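PDB 6XPJ: ethanolamine utilization protein EutS from Streptococcus intermedius SK54 = ATCC 27335, which forms hexamers that serve as a shell component, probably a minor one, of the choline-degrading bacterial microcompartment and may lend the shell heterogeneity and flexibility. Local coordinates for the interface of chains A and B. Residues are numbered along the deposited sequence; one frame, centred on the assembly and turned at random. Chains: chain A/B, Ethanolamine utilization protein EutS.

Contact 1: the interface of chains A and B. Residues chain A 56, 59-60, 78; chain B 24, 28, 35, 38, 49, 75, 84.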
loop_
_atom_site.group_PDB
_atom_site.type_symbol
_atom_site.label_atom_id
_atom_site.label_comp_id
_atom_site.label_asym_id
_atom_site.label_seq_id
_atom_site.Cartn_x
_atom_site.Cartn_y
_atom_site.Cartn_z
ATOM N N GLU A 56 -6.744 -10.781 6.550
ATOM C CA GLU A 56 -7.474 -11.177 7.766
ATOM C C GLU A 56 -7.444 -12.696 7.925
ATOM O O GLU A 56 -7.657 -13.173 9.059
ATOM C CB GLU A 56 -8.927 -10.729 7.711
ATOM C CG GLU A 56 -9.100 -9.218 7.687
ATOM C CD GLU A 56 -9.022 -8.519 6.337
ATOM O OE1 GLU A 56 -8.708 -9.162 5.314
ATOM O OE2 GLU A 56 -9.332 -7.309 6.309
ATOM N N ILE A 59 -5.365 -15.152 10.794
ATOM C CA ILE A 59 -5.813 -15.708 12.096
ATOM C C ILE A 59 -6.431 -17.102 11.870
ATOM O O ILE A 59 -6.296 -17.967 12.761
ATOM C CB ILE A 59 -6.761 -14.740 12.833
ATOM C CG1 ILE A 59 -6.898 -15.128 14.306
ATOM C CG2 ILE A 59 -8.112 -14.625 12.174
ATOM C CD1 ILE A 59 -5.608 -15.106 15.076
ATOM N N ILE A 60 -7.072 -17.328 10.721
ATOM C CA ILE A 60 -7.715 -18.634 10.421
ATOM C C ILE A 60 -6.601 -19.655 10.216
ATOM O O ILE A 60 -6.677 -20.747 10.764
ATOM C CB ILE A 60 -8.633 -18.512 9.201
ATOM C CG1 ILE A 60 -9.744 -17.510 9.438
ATOM C CG2 ILE A 60 -9.175 -19.852 8.762
ATOM C CD1 ILE A 60 -10.521 -17.193 8.172
ATOM N N ARG A 78 -2.107 -9.853 10.741
ATOM C CA ARG A 78 -3.291 -9.508 9.917
ATOM C C ARG A 78 -3.039 -8.244 9.093
ATOM O O ARG A 78 -3.898 -7.884 8.254
ATOM C CB ARG A 78 -4.513 -9.351 10.816
ATOM C CG ARG A 78 -4.508 -8.104 11.689
ATOM C CD ARG A 78 -5.843 -7.943 12.384
ATOM N NE ARG A 78 -5.939 -6.716 13.182
ATOM C CZ ARG A 78 -6.243 -5.513 12.716
ATOM N NH1 ARG A 78 -6.483 -5.293 11.427
ATOM N NH2 ARG A 78 -6.267 -4.490 13.557
ATOM N N LEU B 24 -14.361 -11.891 3.079
ATOM C CA LEU B 24 -14.302 -12.887 4.166
ATOM C C LEU B 24 -15.410 -12.583 5.147
ATOM O O LEU B 24 -15.512 -11.453 5.584
ATOM C CB LEU B 24 -12.934 -12.842 4.847
ATOM C CG LEU B 24 -12.712 -13.913 5.906
ATOM C CD1 LEU B 24 -12.555 -15.283 5.236
ATOM C CD2 LEU B 24 -11.517 -13.571 6.748
ATOM N N ILE B 28 -14.586 -18.736 13.379
ATOM C CA ILE B 28 -13.743 -19.766 14.037
ATOM C C ILE B 28 -14.558 -20.227 15.241
ATOM O O ILE B 28 -14.741 -19.436 16.193
ATOM C CB ILE B 28 -12.357 -19.238 14.433
ATOM C CG1 ILE B 28 -11.637 -18.599 13.249
ATOM C CG2 ILE B 28 -11.552 -20.377 15.054
ATOM C CD1 ILE B 28 -10.336 -17.938 13.602
ATOM N N VAL B 35 -4.915 -18.020 19.508
ATOM C CA VAL B 35 -5.738 -17.083 18.699
ATOM C C VAL B 35 -6.441 -16.096 19.640
ATOM O O VAL B 35 -6.544 -14.876 19.339
ATOM C CB VAL B 35 -6.716 -17.867 17.800
ATOM C CG1 VAL B 35 -7.851 -17.004 17.288
ATOM C CG2 VAL B 35 -5.949 -18.511 16.659
ATOM N N CYS B 38 -3.665 -13.724 20.729
ATOM C CA CYS B 38 -3.236 -12.686 19.744
ATOM C C CYS B 38 -4.279 -11.549 19.660
ATOM O O CYS B 38 -3.866 -10.418 19.353
ATOM C CB CYS B 38 -2.859 -13.308 18.400
ATOM S SG CYS B 38 -4.189 -13.302 17.179
ATOM N N VAL B 49 -14.779 -12.983 11.785
ATOM C CA VAL B 49 -13.719 -12.251 11.047
ATOM C C VAL B 49 -14.318 -11.759 9.746
ATOM O O VAL B 49 -14.819 -12.566 8.961
ATOM C CB VAL B 49 -12.492 -13.144 10.797
ATOM C CG1 VAL B 49 -11.349 -12.306 10.241
ATOM C CG2 VAL B 49 -12.078 -13.864 12.074
ATOM N N PHE B 75 -12.183 -5.675 17.633
ATOM C CA PHE B 75 -11.617 -4.437 17.063
ATOM C C PHE B 75 -12.344 -4.095 15.770
ATOM O O PHE B 75 -12.957 -4.972 15.127
ATOM C CB PHE B 75 -10.108 -4.562 16.827
ATOM C CG PHE B 75 -9.761 -5.491 15.706
ATOM C CD1 PHE B 75 -9.888 -5.089 14.385
ATOM C CD2 PHE B 75 -9.260 -6.754 15.971
ATOM C CE1 PHE B 75 -9.620 -5.975 13.360
ATOM C CE2 PHE B 75 -8.951 -7.620 14.943
ATOM C CZ PHE B 75 -9.151 -7.235 13.641
ATOM N N MET B 84 -13.247 -7.849 13.799
ATOM C CA MET B 84 -13.318 -9.131 14.515
ATOM C C MET B 84 -14.219 -8.929 15.715
ATOM O O MET B 84 -14.191 -7.849 16.329
ATOM C CB MET B 84 -11.930 -9.665 14.891
ATOM C CG MET B 84 -11.190 -10.157 13.652
ATOM S SD MET B 84 -9.715 -11.133 14.034
ATOM C CE MET B 84 -8.728 -10.852 12.570
#

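Contact 2: the interface of chains A and B. Residues chain A 17-20, 54, 56; chain B 21, 23-24, 51, 53.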
loop_
_atom_site.group_PDB
_atom_site.type_symbol
_atom_site.label_atom_id
_atom_site.label_comp_id
_atom_site.label_asym_id
_atom_site.label_seq_id
_atom_site.Cartn_x
_atom_site.Cartn_y
_atom_site.Cartn_z
ATOM N N VAL A 17 -9.992 -5.115 -5.357
ATOM C CA VAL A 17 -10.460 -5.920 -4.204
ATOM C C VAL A 17 -9.381 -6.956 -3.954
ATOM O O VAL A 17 -8.643 -7.315 -4.867
ATOM C CB VAL A 17 -11.837 -6.560 -4.466
ATOM C CG1 VAL A 17 -12.896 -5.495 -4.790
ATOM C CG2 VAL A 17 -11.784 -7.604 -5.565
ATOM N N PRO A 18 -9.292 -7.490 -2.734
ATOM C CA PRO A 18 -8.351 -8.575 -2.492
ATOM C C PRO A 18 -8.834 -9.847 -3.175
ATOM O O PRO A 18 -10.026 -10.139 -3.216
ATOM C CB PRO A 18 -8.354 -8.752 -0.978
ATOM C CG PRO A 18 -9.521 -7.972 -0.451
ATOM C CD PRO A 18 -10.076 -7.125 -1.568
ATOM N N GLY A 19 -7.887 -10.633 -3.673
ATOM C CA GLY A 19 -8.168 -11.998 -4.074
ATOM C C GLY A 19 -8.201 -12.943 -2.873
ATOM O O GLY A 19 -8.147 -12.515 -1.709
ATOM N N LYS A 20 -8.350 -14.229 -3.161
ATOM C CA LYS A 20 -8.509 -15.298 -2.157
ATOM C C LYS A 20 -7.474 -16.359 -2.499
ATOM O O LYS A 20 -7.715 -17.252 -3.352
ATOM C CB LYS A 20 -9.934 -15.851 -2.154
ATOM C CG LYS A 20 -10.981 -14.840 -1.712
ATOM C CD LYS A 20 -12.396 -15.309 -1.949
ATOM C CE LYS A 20 -12.659 -15.537 -3.435
ATOM N NZ LYS A 20 -14.053 -15.189 -3.793
ATOM N N PRO A 54 -7.213 -12.625 1.472
ATOM C CA PRO A 54 -7.004 -11.346 2.141
ATOM C C PRO A 54 -6.266 -11.547 3.468
ATOM O O PRO A 54 -6.298 -12.637 4.045
ATOM C CB PRO A 54 -8.450 -10.831 2.321
ATOM C CG PRO A 54 -9.275 -12.051 2.429
ATOM C CD PRO A 54 -8.612 -13.050 1.513
ATOM N N GLU A 56 -6.744 -10.781 6.550
ATOM C CA GLU A 56 -7.474 -11.177 7.766
ATOM C C GLU A 56 -7.444 -12.696 7.925
ATOM O O GLU A 56 -7.657 -13.173 9.059
ATOM C CB GLU A 56 -8.927 -10.729 7.711
ATOM C CG GLU A 56 -9.100 -9.218 7.687
ATOM C CD GLU A 56 -9.022 -8.519 6.337
ATOM O OE1 GLU A 56 -8.708 -9.162 5.314
ATOM O OE2 GLU A 56 -9.332 -7.309 6.309
ATOM N N GLN B 21 -16.878 -4.917 -1.779
ATOM C CA GLN B 21 -16.825 -6.386 -1.632
ATOM C C GLN B 21 -16.639 -6.762 -0.169
ATOM O O GLN B 21 -15.835 -6.095 0.529
ATOM C CB GLN B 21 -15.665 -6.949 -2.463
ATOM C CG GLN B 21 -15.564 -8.468 -2.413
ATOM C CD GLN B 21 -14.667 -8.968 -3.508
ATOM O OE1 GLN B 21 -15.034 -8.906 -4.686
ATOM N NE2 GLN B 21 -13.493 -9.438 -3.122
ATOM N N THR B 23 -14.890 -9.935 1.305
ATOM C CA THR B 23 -14.030 -11.029 0.802
ATOM C C THR B 23 -13.974 -12.166 1.834
ATOM O O THR B 23 -13.553 -13.275 1.471
ATOM C CB THR B 23 -12.639 -10.506 0.454
ATOM O OG1 THR B 23 -12.777 -9.315 -0.321
ATOM C CG2 THR B 23 -11.824 -11.524 -0.307
ATOM N N LEU B 24 -14.361 -11.891 3.079
ATOM C CA LEU B 24 -14.302 -12.887 4.166
ATOM C C LEU B 24 -15.410 -12.583 5.147
ATOM O O LEU B 24 -15.512 -11.453 5.584
ATOM C CB LEU B 24 -12.934 -12.842 4.847
ATOM C CG LEU B 24 -12.712 -13.913 5.906
ATOM C CD1 LEU B 24 -12.555 -15.283 5.236
ATOM C CD2 LEU B 24 -11.517 -13.571 6.748
ATOM N N SER B 51 -13.566 -9.222 6.282
ATOM C CA SER B 51 -12.708 -8.414 5.371
ATOM C C SER B 51 -13.622 -7.649 4.420
ATOM O O SER B 51 -14.435 -8.287 3.730
ATOM C CB SER B 51 -11.802 -9.324 4.603
ATOM O OG SER B 51 -10.965 -8.565 3.726
ATOM N N THR B 53 -14.092 -4.054 1.670
ATOM C CA THR B 53 -13.571 -2.999 0.786
ATOM C C THR B 53 -14.777 -2.203 0.302
ATOM O O THR B 53 -15.752 -2.811 -0.121
ATOM C CB THR B 53 -12.829 -3.587 -0.419
ATOM O OG1 THR B 53 -11.921 -4.599 0.060
ATOM C CG2 THR B 53 -12.199 -2.474 -1.228
HETATM O O HOH W 1 -10.007 -5.415 3.943
HETATM O O HOH W 2 -12.033 -11.680 -4.320
#

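Contact 3: the interface of chains A and B. Residues chain A 60, 102, 106-107; chain B 26, 115-117.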
loop_
_atom_site.group_PDB
_atom_site.type_symbol
_atom_site.label_atom_id
_atom_site.label_comp_id
_atom_site.label_asym_id
_atom_site.label_seq_id
_atom_site.Cartn_x
_atom_site.Cartn_y
_atom_site.Cartn_z
ATOM N N ILE A 60 -7.072 -17.328 10.721
ATOM C CA ILE A 60 -7.715 -18.634 10.421
ATOM C C ILE A 60 -6.601 -19.655 10.216
ATOM O O ILE A 60 -6.677 -20.747 10.764
ATOM C CB ILE A 60 -8.633 -18.512 9.201
ATOM C CG1 ILE A 60 -9.744 -17.510 9.438
ATOM C CG2 ILE A 60 -9.175 -19.852 8.762
ATOM C CD1 ILE A 60 -10.521 -17.193 8.172
ATOM N N TYR A 102 -7.659 -27.074 3.954
ATOM C CA TYR A 102 -8.853 -26.339 4.426
ATOM C C TYR A 102 -9.125 -25.149 3.502
ATOM O O TYR A 102 -10.281 -24.909 3.058
ATOM C CB TYR A 102 -8.719 -25.872 5.883
ATOM C CG TYR A 102 -9.895 -25.017 6.293
ATOM C CD1 TYR A 102 -11.058 -25.622 6.703
ATOM C CD2 TYR A 102 -9.917 -23.634 6.116
ATOM C CE1 TYR A 102 -12.185 -24.893 7.027
ATOM C CE2 TYR A 102 -11.054 -22.893 6.392
ATOM C CZ TYR A 102 -12.207 -23.530 6.823
ATOM O OH TYR A 102 -13.328 -22.809 7.107
ATOM N N SER A 106 -12.472 -25.984 1.681
ATOM C CA SER A 106 -13.569 -25.330 2.446
ATOM C C SER A 106 -13.764 -23.860 2.086
ATOM O O SER A 106 -14.912 -23.414 2.074
ATOM C CB SER A 106 -13.377 -25.517 3.911
ATOM O OG SER A 106 -13.419 -26.895 4.205
ATOM N N LEU A 107 -12.703 -23.101 1.825
ATOM C CA LEU A 107 -12.824 -21.660 1.536
ATOM C C LEU A 107 -12.874 -21.387 0.034
ATOM O O LEU A 107 -13.187 -20.235 -0.313
ATOM C CB LEU A 107 -11.659 -20.899 2.166
ATOM C CG LEU A 107 -11.586 -20.922 3.683
ATOM C CD1 LEU A 107 -10.512 -19.942 4.149
ATOM C CD2 LEU A 107 -12.936 -20.593 4.321
ATOM N N HIS B 26 -16.372 -14.945 8.253
ATOM C CA HIS B 26 -15.859 -16.244 8.733
ATOM C C HIS B 26 -16.055 -16.383 10.227
ATOM O O HIS B 26 -15.788 -15.413 10.981
ATOM C CB HIS B 26 -14.387 -16.391 8.375
ATOM C CG HIS B 26 -13.858 -17.748 8.700
ATOM N ND1 HIS B 26 -13.927 -18.776 7.793
ATOM C CD2 HIS B 26 -13.280 -18.242 9.814
ATOM C CE1 HIS B 26 -13.375 -19.844 8.336
ATOM N NE2 HIS B 26 -12.999 -19.563 9.580
ATOM N N THR B 115 -18.297 -18.672 5.908
ATOM C CA THR B 115 -17.385 -19.827 6.059
ATOM C C THR B 115 -17.100 -20.106 7.522
ATOM O O THR B 115 -17.277 -19.216 8.380
ATOM C CB THR B 115 -16.096 -19.625 5.263
ATOM O OG1 THR B 115 -15.510 -18.385 5.625
ATOM C CG2 THR B 115 -16.316 -19.652 3.766
ATOM N N LYS B 116 -16.727 -21.357 7.823
ATOM C CA LYS B 116 -16.626 -21.823 9.213
ATOM C C LYS B 116 -15.389 -22.708 9.365
ATOM O O LYS B 116 -15.164 -23.551 8.514
ATOM C CB LYS B 116 -17.914 -22.560 9.591
ATOM C CG LYS B 116 -18.001 -23.106 11.012
ATOM C CD LYS B 116 -19.416 -23.579 11.336
ATOM C CE LYS B 116 -19.692 -23.818 12.809
ATOM N NZ LYS B 116 -21.140 -24.056 13.046
ATOM N N SER B 117 -14.653 -22.525 10.444
ATOM C CA SER B 117 -13.514 -23.389 10.846
ATOM C C SER B 117 -13.603 -23.643 12.347
ATOM O O SER B 117 -14.514 -23.184 13.046
ATOM C CB SER B 117 -12.186 -22.774 10.450
ATOM O OG SER B 117 -11.940 -21.572 11.160
ATOM O OXT SER B 117 -12.710 -24.340 12.795
HETATM O O HOH W 3 -9.460 -21.592 11.844
#

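Contact 1: the interface of chains A and B
A:Arg78 lays its guanidinium over one face of the B:Phe75 ring, the two planes only 13° apart. CE1 of B:Phe75 lies beneath the middle of the guanidinium, 3.5 Å from CZ of A:Arg78, so the flat guanidinium lies stacked on the ring, with no bonding partner on B among the residues at hand. The chain runs extended from CG to NE, and a turn at chi4 (83°) lays the guanidinium flat on the ring.

The remaining contact is aliphatic. A:Ile59, with CG1 anti to its backbone N (chi1 -164°), sends that CG1 to CG1 of B:Val35 at 3.6 Å and its CG2 methyl to CE of B:Met84 at 3.8 Å and CG2 of B:Val49 at 4.0 Å. Its CD1 also points toward the sulphur of B:Cys38, but that side chain is poorly ordered and the spacing doubtful. A:Glu56 offers its CB to CG1 of B:Val49 at 3.8 Å, and CD2 of B:Leu24 lies between that CB and CD1 of A:Ile60.

Chain A supplies the start of helix 58-68, the 3-10 helix 55-57 before it and a loop; chain B supplies strands 21-28, 46-53, 75-77 and 82-87 with helix 33-39, joining neighbouring subunits of the hexamer.

Contact 2: the interface of chains A and B
B:Ser51 OG donates a 2.8 Å hydrogen bond to the carboxylate oxygen OE1 of A:Glu56, a direct polar link between adjacent circularly permuted BMC subunits of the EutS/PduU family. The hydroxyl comes from above the carboxylate, 52° out of its plane, and the serine CB lies on the same face. The bend of A:Glu56 at chi2 (85°) turns the carboxylate back toward strand 46-53 of B. Water 1 spans the other carboxylate oxygen, OE2, and the same serine hydroxyl, the latter at a long 3.3 Å.

Alongside, A:Pro18 turns CG and CD toward two threonine hydroxyls: CG is 3.5 Å from OG1 of B:Thr23, and CD is 3.5 Å from OG1 of B:Thr53. The methyl CG2 of B:Thr23, anti to its backbone N, touches CG of A:Lys20, 3.7 Å away, and CG of A:Pro54. A:Val17 crosses B:Gln21 at about a right angle, its CG2 methyl lying against the amide.

Further out, that amide is fixed by its own chain. NE2 of B:Gln21 gives a nearly straight bond (174° at H) to OG1 of B:Thr23, in the amide plane, which probably helps hold the threonine hydroxyl against A:Pro18. Water 2 connects the same NE2 to the carbonyl O of A:Pro18, 2.8 Å from the water. On the A side, A:Pro54 follows a cis peptide bond just before the 3-10 helix 55-57 that carries A:Glu56, which probably helps set the course of the chain there.

Contact 3: the interface of chains A and B
CD1 of A:Ile60 sits over the face of the B:His26 imidazole, a CH-pi contact 3.5 Å from the ring centroid, in this subunit junction of a circularly permuted BMC shell protein. The isoleucine arrives tip first, offset toward the CG-CD2 side of the ring, its extended CG1 branch (chi2 170°) carrying the methyl onto the ring.

Hydroxyls of B itself fix the rotation of that imidazole. ND1 pairs with OG1 of B:Thr115 at 2.7 Å, and NE2 with OG of B:Ser117 at 2.8 Å, so both ring nitrogens are tied to the C-terminal segment, which holds the ring face against A:Ile60. Water 3 extends the second link across the boundary, from OG of B:Ser117 to the carbonyl O of A:Ile60.

A:Tyr102, its CG anti to the backbone N (chi1 175°), projects from helix 89-105 with its hydroxyl at the edge of the imidazole, in its plane and beside CE1. The phenol OH donates to the carbonyl O of B:Lys116 from above the carbonyl plane, although the modelled separation is too short to be trusted. CB of B:Ser117 packs 3.7 Å from CZ of the tyrosine. A:Leu107 crosses B:Thr115 at about a right angle, pressing CD2 tightly against CB at 3.4 Å.

Contacts 1 and 3 have their C-alpha centres about 11 Å apart, contacts 1 and 2 about 13 Å, and contacts 2 and 3 about 14 Å, so they form one continuous A-B junction. A:Glu56 and B:Leu24 belong to both contact 1 and contact 2, and A:Ile60 to both contact 1 and contact 3. Strand 21-28 of B runs through all three. The three form a compact triangle, apolar at contact 1 and more polar, with bridging waters, at contacts 2 and 3. Different surfaces of the two copies meet, as a head-to-tail ring requires, and repetition of this junction around the six subunits would close the flat hexamer.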